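Lantibiotic dehydratase (Microbispora corallina, PDB 5EHK) probably uses glutamyl-tRNA to dehydrate serine and threonine residues of a precursor peptide during biosynthesis of the lantibiotic NAI-107. Local coordinates at residues D564-V570 / R629-L635; G590-V595 / Q604-L608; D609-V613 / V623-T627; A615-C621 / R799-I803. All blocks are in the same frame, centred on the assembly; numbering follows the deposited sequence.

Interaction 1: residues D564-V570 / R629-L635; sequences DAVAADV and REVVPAL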
# COMPACT_ATOMS: atom_id res chain seq x y z
N ASP A 564 14.38 -19.86 -30.31
CA ASP A 564 14.72 -19.09 -31.49
C ASP A 564 15.13 -17.66 -31.20
O ASP A 564 15.31 -16.84 -32.10
CB ASP A 564 13.58 -19.12 -32.49
CG ASP A 564 14.05 -18.84 -33.88
OD1 ASP A 564 15.22 -19.20 -34.19
OD2 ASP A 564 13.24 -18.27 -34.63
N ALA A 565 15.31 -17.36 -29.92
CA ALA A 565 15.65 -16.03 -29.51
C ALA A 565 17.02 -15.61 -30.03
O ALA A 565 17.93 -16.43 -30.16
CB ALA A 565 15.61 -15.95 -28.01
N VAL A 566 17.16 -14.32 -30.31
CA VAL A 566 18.44 -13.72 -30.60
C VAL A 566 19.05 -13.27 -29.30
O VAL A 566 18.39 -12.59 -28.54
CB VAL A 566 18.25 -12.46 -31.43
CG1 VAL A 566 19.60 -11.81 -31.69
CG2 VAL A 566 17.51 -12.77 -32.74
N ALA A 567 20.31 -13.62 -29.05
CA ALA A 567 20.98 -13.18 -27.84
C ALA A 567 21.63 -11.84 -28.11
O ALA A 567 22.07 -11.58 -29.22
CB ALA A 567 22.05 -14.19 -27.43
N ALA A 568 21.68 -10.97 -27.12
CA ALA A 568 22.36 -9.70 -27.30
C ALA A 568 22.87 -9.20 -25.96
O ALA A 568 22.45 -9.68 -24.92
CB ALA A 568 21.44 -8.68 -27.94
N ASP A 569 23.79 -8.24 -26.01
CA ASP A 569 24.34 -7.61 -24.82
C ASP A 569 24.00 -6.12 -24.89
O ASP A 569 24.09 -5.51 -25.96
CB ASP A 569 25.86 -7.80 -24.76
CG ASP A 569 26.26 -9.28 -24.83
OD1 ASP A 569 25.78 -10.05 -23.96
OD2 ASP A 569 26.99 -9.70 -25.78
N VAL A 570 23.56 -5.57 -23.76
CA VAL A 570 23.24 -4.14 -23.68
C VAL A 570 24.47 -3.48 -23.14
O VAL A 570 25.07 -3.99 -22.21
CB VAL A 570 22.00 -3.87 -22.79
CG1 VAL A 570 21.86 -4.93 -21.72
CG2 VAL A 570 22.05 -2.48 -22.17
N ARG A 629 11.36 -12.22 -34.01
CA ARG A 629 12.06 -13.08 -33.08
C ARG A 629 12.24 -12.38 -31.73
O ARG A 629 12.31 -11.15 -31.65
CB ARG A 629 13.40 -13.48 -33.67
CG ARG A 629 13.31 -14.11 -35.06
CD ARG A 629 14.71 -14.42 -35.63
NE ARG A 629 15.52 -15.27 -34.77
CZ ARG A 629 16.84 -15.40 -34.88
NH1 ARG A 629 17.51 -14.72 -35.80
NH2 ARG A 629 17.52 -16.20 -34.06
N GLU A 630 12.24 -13.13 -30.64
CA GLU A 630 12.52 -12.50 -29.36
C GLU A 630 14.00 -12.15 -29.24
O GLU A 630 14.85 -12.63 -29.97
CB GLU A 630 12.04 -13.37 -28.21
CG GLU A 630 10.51 -13.45 -28.17
CD GLU A 630 9.94 -13.68 -26.78
OE1 GLU A 630 10.61 -13.33 -25.79
OE2 GLU A 630 8.81 -14.22 -26.69
N VAL A 631 14.30 -11.26 -28.31
CA VAL A 631 15.66 -10.90 -28.04
C VAL A 631 15.79 -11.15 -26.57
O VAL A 631 14.87 -10.88 -25.82
CB VAL A 631 15.94 -9.44 -28.40
CG1 VAL A 631 17.33 -9.01 -27.89
CG2 VAL A 631 15.82 -9.24 -29.91
N VAL A 632 16.89 -11.77 -26.18
CA VAL A 632 17.19 -11.97 -24.79
C VAL A 632 18.48 -11.23 -24.45
O VAL A 632 19.58 -11.76 -24.59
CB VAL A 632 17.29 -13.44 -24.45
CG1 VAL A 632 17.67 -13.63 -22.98
CG2 VAL A 632 15.97 -14.12 -24.81
N PRO A 633 18.33 -9.98 -24.00
CA PRO A 633 19.53 -9.20 -23.68
C PRO A 633 20.15 -9.63 -22.37
O PRO A 633 19.47 -10.08 -21.45
CB PRO A 633 19.00 -7.76 -23.57
CG PRO A 633 17.54 -7.86 -23.50
CD PRO A 633 17.09 -9.19 -23.99
N ALA A 634 21.47 -9.50 -22.29
CA ALA A 634 22.18 -9.73 -21.05
C ALA A 634 23.00 -8.49 -20.75
O ALA A 634 23.31 -7.69 -21.65
CB ALA A 634 23.07 -10.94 -21.16
N LEU A 635 23.31 -8.31 -19.47
CA LEU A 635 24.19 -7.24 -19.08
C LEU A 635 25.51 -7.87 -18.58
O LEU A 635 25.59 -8.34 -17.45
CB LEU A 635 23.52 -6.33 -18.05
CG LEU A 635 24.31 -5.11 -17.59
CD1 LEU A 635 24.91 -4.34 -18.76
CD2 LEU A 635 23.46 -4.19 -16.69
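Arg629 sets CG beside its backbone N (chi1 -55°), and a bend at chi3 (56°) then swings the guanidinium across the start of the adjacent strand to meet Asp564 and Val566. NE and NH2 grip the backbone O of Asp564 side-on, with that oxygen close to the guanidinium plane. Arg629 NE stands nearly in line with the Asp564 C=O bond at 3.1 Å from its O, whereas Arg629 NH2 approaches the same O from above the carbonyl plane at 3.0 Å. The Asp564 carboxylate adds a long ion pair, OD2 to Arg629 NE at 3.8 Å. Val566 CG2, beside its own backbone N, covers the centre of one guanidinium face.

Behind this clasp, 566-570 and 629-634 run as neighbouring parallel strands of a mixed sheet, their axes 33° apart. Val566 N binds Glu630 O at 2.9 Å and Val566 O takes Val632 N at the same length. Ala568 O receives Ala634 N at 2.8 Å, while the bond from Ala568 N to Val632 O is weak. Val570 N closes the row on Ala634 O. Pro633 has no N-H to give, and the pairing calls on none: the N-H groups that 629-634 gives to 566-570 are those of Val632 and Ala634, on either side of it.

On one face Ala568 CB packs against Val631 CG1 at 4.1 Å, next to Val566 and Pro633. At the start of the pair Ala565 CB meets Val632 CG2 at 3.7 Å. The Asp569 carboxylate is taken by Ser587 and Ser589, and Glu630 turns from 564-570 toward Arg619 and the backbone N of His802.

Interaction 2: residues G590-V595 / Q604-L608; sequences GRRISV and QEIPL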
# COMPACT_ATOMS: atom_id res chain seq x y z
N GLY A 590 26.05 -12.69 -30.22
CA GLY A 590 26.18 -12.13 -31.56
C GLY A 590 26.00 -10.62 -31.72
O GLY A 590 26.39 -10.04 -32.74
N ARG A 591 25.35 -9.98 -30.74
CA ARG A 591 24.81 -8.62 -30.91
C ARG A 591 25.05 -7.71 -29.72
O ARG A 591 25.16 -8.15 -28.56
CB ARG A 591 23.30 -8.69 -31.11
CG ARG A 591 22.86 -9.57 -32.26
CD ARG A 591 23.09 -8.89 -33.58
NE ARG A 591 22.62 -9.74 -34.67
CZ ARG A 591 23.41 -10.60 -35.30
NH1 ARG A 591 24.69 -10.68 -34.94
NH2 ARG A 591 22.93 -11.37 -36.28
N ARG A 592 25.08 -6.42 -30.02
CA ARG A 592 25.15 -5.41 -28.98
C ARG A 592 24.12 -4.32 -29.18
O ARG A 592 23.88 -3.87 -30.32
CB ARG A 592 26.55 -4.82 -28.91
CG ARG A 592 26.64 -3.46 -28.27
CD ARG A 592 28.08 -3.05 -28.15
NE ARG A 592 28.18 -1.60 -28.01
CZ ARG A 592 28.99 -0.98 -27.16
NH1 ARG A 592 29.79 -1.66 -26.35
NH2 ARG A 592 28.99 0.34 -27.13
N ILE A 593 23.49 -3.92 -28.07
CA ILE A 593 22.55 -2.80 -28.05
C ILE A 593 23.21 -1.65 -27.33
O ILE A 593 23.33 -1.63 -26.11
CB ILE A 593 21.24 -3.19 -27.32
CG1 ILE A 593 20.68 -4.49 -27.89
CG2 ILE A 593 20.22 -2.08 -27.43
CD1 ILE A 593 19.68 -5.18 -27.00
N SER A 594 23.65 -0.67 -28.09
CA SER A 594 24.29 0.49 -27.49
C SER A 594 23.21 1.43 -27.06
O SER A 594 22.31 1.74 -27.86
CB SER A 594 25.19 1.18 -28.51
OG SER A 594 26.03 0.25 -29.16
N VAL A 595 23.27 1.88 -25.81
CA VAL A 595 22.36 2.90 -25.30
C VAL A 595 23.13 4.07 -24.71
O VAL A 595 23.71 3.95 -23.63
CB VAL A 595 21.48 2.34 -24.21
CG1 VAL A 595 20.46 3.37 -23.81
CG2 VAL A 595 20.83 1.07 -24.68
N GLN A 604 28.23 -6.73 -33.73
CA GLN A 604 27.18 -6.28 -34.63
C GLN A 604 26.06 -5.61 -33.83
O GLN A 604 25.49 -6.22 -32.90
CB GLN A 604 26.63 -7.44 -35.44
CG GLN A 604 25.68 -7.02 -36.54
CD GLN A 604 25.23 -8.19 -37.39
OE1 GLN A 604 26.01 -9.09 -37.71
NE2 GLN A 604 23.96 -8.18 -37.76
N GLU A 605 25.78 -4.36 -34.17
CA GLU A 605 24.81 -3.55 -33.43
C GLU A 605 23.39 -4.03 -33.69
O GLU A 605 23.01 -4.24 -34.85
CB GLU A 605 24.98 -2.08 -33.82
CG GLU A 605 23.96 -1.14 -33.22
CD GLU A 605 24.16 -0.89 -31.75
OE1 GLU A 605 25.32 -0.96 -31.29
OE2 GLU A 605 23.18 -0.63 -31.04
N ILE A 606 22.60 -4.24 -32.63
CA ILE A 606 21.17 -4.47 -32.82
C ILE A 606 20.40 -3.24 -32.31
O ILE A 606 20.20 -3.06 -31.11
CB ILE A 606 20.66 -5.85 -32.27
CG1 ILE A 606 19.17 -6.08 -32.54
CG2 ILE A 606 20.97 -6.04 -30.83
CD1 ILE A 606 18.63 -7.19 -31.72
N PRO A 607 19.97 -2.39 -33.26
CA PRO A 607 19.63 -1.01 -32.91
C PRO A 607 18.39 -0.94 -32.02
O PRO A 607 17.38 -1.62 -32.25
CB PRO A 607 19.33 -0.36 -34.27
CG PRO A 607 19.73 -1.37 -35.31
CD PRO A 607 19.55 -2.70 -34.63
N LEU A 608 18.48 -0.10 -31.00
CA LEU A 608 17.40 0.10 -30.05
C LEU A 608 16.03 0.36 -30.70
O LEU A 608 15.03 -0.21 -30.27
CB LEU A 608 17.79 1.24 -29.13
CG LEU A 608 16.89 1.60 -27.98
CD1 LEU A 608 16.61 0.30 -27.26
CD2 LEU A 608 17.69 2.51 -27.10
O HOH W 1 21.00 0.95 -30.29
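Glu605 and Ser594 form the polar centre of the contact. A bend at chi2 (74°) carries the Glu605 carboxylate back over the neighbouring strand, where its two oxygens take two donors of one residue. Ser594 OG donates to Glu605 OE1 at 2.6 Å, and Ser594 N reaches the syn lone pair of Glu605 OE2 at 3.0 Å in a nearly straight bond (173°).

Beside it the backbones pair in parallel: Arg592 N binds Gln604 O at 2.9 Å and Arg592 O receives Ile606 N. Arg591 and Gln604 lie side by side, pointing the same way. Their guanidinium and amide planes are 15° apart and stacked, with Gln604 NE2 about 3.5 Å above the plane of the Arg591 guanidinium, over its centre. Arg591 NH1 turns to Gly590 O for its hydrogen bond, at 2.9 Å. Ile593 and Ile606 run alongside each other, and Ile606 CG2 also touches Arg591 CB.

Further out, a water accepts from Leu608 N and lies within hydrogen-bonding distance of Ser594 O and Glu605 OE2. Leu608 CD2 meets Val595 CG2 at 4.2 Å, and helix 647-656 covers this apolar end through Leu652. The extended Arg592 donates through NE to Ser594 OG at 3.1 Å and through NH2 to the carbonyl O of Pro288. Strand 604-605 is an outermost strand of the sheet within the chain.

The Ser594 hydroxyl thus accepts from Arg592 and donates to Glu605, linking opposite charges that make no direct salt bridge; this relay would be expected to polarise the hydroxyl.

Interaction 3: residues D609-V613 / V623-T627; sequences DELGV and VHLPT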
# COMPACT_ATOMS: atom_id res chain seq x y z
N ASP A 609 15.99 1.19 -31.74
CA ASP A 609 14.70 1.56 -32.32
C ASP A 609 14.06 0.44 -33.11
O ASP A 609 12.99 0.62 -33.67
CB ASP A 609 14.78 2.85 -33.16
CG ASP A 609 15.75 2.75 -34.36
OD1 ASP A 609 16.06 1.63 -34.86
OD2 ASP A 609 16.21 3.83 -34.81
N GLU A 610 14.72 -0.71 -33.17
CA GLU A 610 14.14 -1.87 -33.85
C GLU A 610 13.45 -2.79 -32.86
O GLU A 610 12.90 -3.83 -33.25
CB GLU A 610 15.19 -2.65 -34.62
CG GLU A 610 15.89 -1.88 -35.71
CD GLU A 610 16.81 -2.78 -36.56
OE1 GLU A 610 16.81 -4.03 -36.36
OE2 GLU A 610 17.54 -2.23 -37.43
N LEU A 611 13.49 -2.42 -31.58
CA LEU A 611 12.99 -3.28 -30.53
C LEU A 611 11.56 -2.95 -30.07
O LEU A 611 11.17 -1.80 -30.03
CB LEU A 611 13.98 -3.25 -29.36
CG LEU A 611 15.36 -3.77 -29.75
CD1 LEU A 611 16.34 -3.80 -28.56
CD2 LEU A 611 15.20 -5.18 -30.36
N GLY A 612 10.78 -3.98 -29.74
CA GLY A 612 9.42 -3.82 -29.26
C GLY A 612 9.15 -4.69 -28.03
O GLY A 612 9.96 -5.54 -27.66
N VAL A 613 8.04 -4.43 -27.36
CA VAL A 613 7.68 -5.21 -26.18
C VAL A 613 6.25 -5.72 -26.36
O VAL A 613 5.35 -4.95 -26.71
CB VAL A 613 7.82 -4.37 -24.89
CG1 VAL A 613 7.67 -5.25 -23.66
CG2 VAL A 613 9.14 -3.63 -24.85
N VAL A 623 11.02 -8.01 -28.44
CA VAL A 623 10.83 -8.53 -29.79
C VAL A 623 11.60 -7.69 -30.78
O VAL A 623 11.51 -6.47 -30.74
CB VAL A 623 9.34 -8.56 -30.20
CG1 VAL A 623 9.19 -8.98 -31.63
CG2 VAL A 623 8.61 -9.50 -29.32
N HIS A 624 12.36 -8.33 -31.67
CA HIS A 624 12.99 -7.60 -32.77
C HIS A 624 11.93 -7.49 -33.83
O HIS A 624 11.58 -8.48 -34.50
CB HIS A 624 14.25 -8.28 -33.29
CG HIS A 624 14.91 -7.56 -34.43
ND1 HIS A 624 14.87 -8.03 -35.73
CD2 HIS A 624 15.62 -6.41 -34.46
CE1 HIS A 624 15.54 -7.19 -36.51
NE2 HIS A 624 16.00 -6.20 -35.76
N LEU A 625 11.38 -6.29 -33.94
CA LEU A 625 10.23 -6.02 -34.81
C LEU A 625 10.43 -6.41 -36.29
O LEU A 625 9.56 -7.05 -36.86
CB LEU A 625 9.78 -4.55 -34.67
CG LEU A 625 9.16 -4.25 -33.31
CD1 LEU A 625 8.92 -2.77 -33.09
CD2 LEU A 625 7.89 -5.05 -33.17
N PRO A 626 11.59 -6.06 -36.90
CA PRO A 626 11.71 -6.44 -38.31
C PRO A 626 11.57 -7.93 -38.60
O PRO A 626 11.13 -8.25 -39.71
CB PRO A 626 13.12 -5.97 -38.67
CG PRO A 626 13.33 -4.77 -37.78
CD PRO A 626 12.69 -5.17 -36.48
N THR A 627 11.91 -8.81 -37.65
CA THR A 627 12.01 -10.24 -37.96
C THR A 627 11.06 -11.16 -37.20
O THR A 627 10.91 -12.32 -37.56
CB THR A 627 13.45 -10.75 -37.77
OG1 THR A 627 13.82 -10.62 -36.39
CG2 THR A 627 14.43 -9.95 -38.63
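Gly612 and Val623 form the tight part of this contact, a hydrogen-bonded antiparallel pair in the hairpin of strands 611-615 and 620-624. Gly612 N reaches Val623 O at 2.8 Å, in the carbonyl plane, and Val623 N returns to Gly612 O at the same length but from above its carbonyl plane. Leu611 and His624 are the next, non-hydrogen-bonded pair. Leu625 lays CD1 close to Gly612 CA, at 4.0 Å, where glycine offers no side chain. Leu611 faces inward, toward Val631 of the adjoining strand.

The other end opens toward solvent, where Asp609, Pro626 and Thr627 are exposed and the strands give way to turns. Leu625 N still binds Glu610 O at 3.0 Å, and beyond it Thr627 N folds back to His624 O in a beta turn. His624, with CG anti to its backbone N (chi1 179°), lies alongside Glu610, both pointing the same way. His624 NE2 donates to Glu610 OE1, near the ring plane; the modelled separation is too short to be trusted, so its exact length is doubtful. Carboxylate and ring planes stand 48° apart. Pro626 CD sits over the centre of one imidazole face, 3.4 Å above its plane. The other ring nitrogen, His624 ND1, is hydrogen-bonded to Thr627 OG1 at 2.9 Å. Asp609 forms a salt bridge with Arg245, which makes a weak, long ion pair with Glu610.

The Thr627 bond and the proline over one face would limit turning of the imidazole, and a carboxylate beside NE2, whatever its exact distance, would be expected to polarise the ring.

Interaction 4: residues A615-C621 / R799-I803; sequences ANLERLC and RPPHI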
# COMPACT_ATOMS: atom_id res chain seq x y z
N ALA A 615 3.40 -9.03 -24.71
CA ALA A 615 3.08 -9.65 -23.44
C ALA A 615 2.13 -10.84 -23.59
O ALA A 615 1.30 -10.87 -24.50
CB ALA A 615 2.48 -8.64 -22.52
N ASN A 616 2.30 -11.84 -22.74
CA ASN A 616 1.27 -12.87 -22.55
C ASN A 616 0.91 -12.90 -21.07
O ASN A 616 1.40 -12.07 -20.31
CB ASN A 616 1.72 -14.26 -23.06
CG ASN A 616 2.95 -14.79 -22.33
OD1 ASN A 616 3.20 -14.52 -21.15
ND2 ASN A 616 3.76 -15.54 -23.07
N LEU A 617 0.10 -13.87 -20.65
CA LEU A 617 -0.38 -13.88 -19.27
C LEU A 617 0.74 -13.94 -18.24
O LEU A 617 0.57 -13.45 -17.12
CB LEU A 617 -1.40 -14.98 -19.03
CG LEU A 617 -2.74 -14.64 -19.67
CD1 LEU A 617 -2.81 -15.15 -21.11
CD2 LEU A 617 -3.89 -15.18 -18.85
N GLU A 618 1.88 -14.49 -18.63
CA GLU A 618 2.97 -14.74 -17.69
C GLU A 618 4.11 -13.71 -17.68
O GLU A 618 4.60 -13.35 -16.61
CB GLU A 618 3.53 -16.13 -17.97
CG GLU A 618 5.03 -16.30 -17.68
CD GLU A 618 5.50 -17.72 -17.96
OE1 GLU A 618 5.41 -18.57 -17.03
OE2 GLU A 618 5.94 -17.99 -19.11
N ARG A 619 4.52 -13.22 -18.85
CA ARG A 619 5.73 -12.40 -18.96
C ARG A 619 5.59 -11.26 -19.97
O ARG A 619 4.73 -11.30 -20.85
CB ARG A 619 6.92 -13.28 -19.37
CG ARG A 619 6.57 -14.23 -20.51
CD ARG A 619 7.65 -15.21 -20.86
NE ARG A 619 8.30 -14.82 -22.11
CZ ARG A 619 8.06 -15.39 -23.29
NH1 ARG A 619 7.19 -16.39 -23.39
NH2 ARG A 619 8.68 -14.95 -24.38
N LEU A 620 6.43 -10.24 -19.83
CA LEU A 620 6.67 -9.29 -20.89
C LEU A 620 7.70 -9.93 -21.76
O LEU A 620 8.39 -10.83 -21.32
CB LEU A 620 7.25 -8.02 -20.31
CG LEU A 620 6.26 -7.12 -19.58
CD1 LEU A 620 7.00 -6.01 -18.84
CD2 LEU A 620 5.30 -6.57 -20.61
N CYS A 621 7.84 -9.47 -22.99
CA CYS A 621 8.95 -9.97 -23.82
C CYS A 621 9.43 -9.05 -24.91
O CYS A 621 8.64 -8.39 -25.57
CB CYS A 621 8.62 -11.32 -24.43
SG CYS A 621 7.04 -11.28 -25.16
N ARG A 799 10.57 -22.33 -23.44
CA ARG A 799 9.44 -21.53 -23.87
C ARG A 799 9.42 -21.16 -25.35
O ARG A 799 10.43 -20.71 -25.93
CB ARG A 799 9.34 -20.26 -23.01
CG ARG A 799 8.77 -20.50 -21.65
CD ARG A 799 8.74 -19.22 -20.86
NE ARG A 799 8.14 -19.42 -19.55
CZ ARG A 799 8.84 -19.72 -18.48
NH1 ARG A 799 10.15 -19.83 -18.57
NH2 ARG A 799 8.24 -19.89 -17.31
N PRO A 800 8.26 -21.33 -25.98
CA PRO A 800 8.02 -20.90 -27.36
C PRO A 800 8.11 -19.40 -27.38
O PRO A 800 7.83 -18.80 -26.34
CB PRO A 800 6.56 -21.28 -27.60
CG PRO A 800 6.19 -22.20 -26.47
CD PRO A 800 7.04 -21.81 -25.32
N PRO A 801 8.48 -18.79 -28.52
CA PRO A 801 8.39 -17.33 -28.60
C PRO A 801 6.97 -16.89 -28.57
O PRO A 801 6.05 -17.67 -28.80
CB PRO A 801 8.98 -17.00 -29.97
CG PRO A 801 8.85 -18.23 -30.75
CD PRO A 801 9.04 -19.37 -29.75
N HIS A 802 6.79 -15.62 -28.28
CA HIS A 802 5.47 -15.03 -28.35
C HIS A 802 5.61 -13.95 -29.35
O HIS A 802 5.99 -12.84 -28.99
CB HIS A 802 5.10 -14.38 -27.03
CG HIS A 802 3.83 -13.58 -27.11
ND1 HIS A 802 3.83 -12.22 -27.31
CD2 HIS A 802 2.53 -13.96 -27.05
CE1 HIS A 802 2.58 -11.78 -27.34
NE2 HIS A 802 1.78 -12.82 -27.18
N ILE A 803 5.35 -14.27 -30.60
CA ILE A 803 5.49 -13.26 -31.63
C ILE A 803 4.16 -12.91 -32.28
O ILE A 803 3.55 -13.72 -32.99
CB ILE A 803 6.49 -13.69 -32.72
CG1 ILE A 803 7.79 -14.18 -32.08
CG2 ILE A 803 6.73 -12.54 -33.68
CD1 ILE A 803 8.45 -13.15 -31.25
O HOH W 2 5.79 -18.39 -24.61
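The turn of the beta hairpin between strands 611-615 and 620-624 meets the 799-803 loop here, and the turn is shaped by an Asx motif. Asn616 OD1 accepts Glu618 N at 2.8 Å and Arg619 N at 3.0 Å, from opposite faces of its amide plane. From that turn Glu618 extends toward Arg799, which comes from the opposite direction and grips it side-on in a two-pronged salt bridge. Arg799 NE meets Glu618 OE2 at 2.7 Å and Arg799 NH2 meets Glu618 OE1 at 3.1 Å, both from above the carboxylate plane, which is turned 67° from the guanidinium. At the other end His802 lays one ring face toward Ala615 C, offset to the rim, while Cys621 SG approaches the ring obliquely, 4.0 Å from His802 ND1. Between them Arg619 slides past Arg799 in the opposite direction; a water spans Arg619 NH1, weakly bound, and Pro800 O. Two acids answer these charges from outside: Glu630 takes both Arg619 and the backbone N of His802, and Asp496 takes Arg799. Helix 407-417 packs on the hairpin through Phe413, against Ala615 and Leu620, while strand 629-634 runs beside Cys621.

How the interactions relate
All four contacts reach one mixed sheet. Interaction 1 pairs parallel strands in its interior, mainly through backbone bonds and small apolar side chains. Interaction 2 adds a short outermost strand with a carboxylate-serine pair at the sheet's margin, interaction 3 a histidine-carboxylate pair where the hairpin opens to solvent, and interaction 4 a salt bridge tying the hairpin turn to a distant loop. Interactions 1, 2 and 4 are largely buried, interaction 3 partly. Interactions 1 and 2 join through the backbone of Asp569, hydrogen-bonded to Arg591 and Ile593; strand 620-624 serves interactions 3 and 4. Glu630 links interactions 1 and 4, and Leu611 of interaction 3 packs on Val631, Ile593 and Ile606.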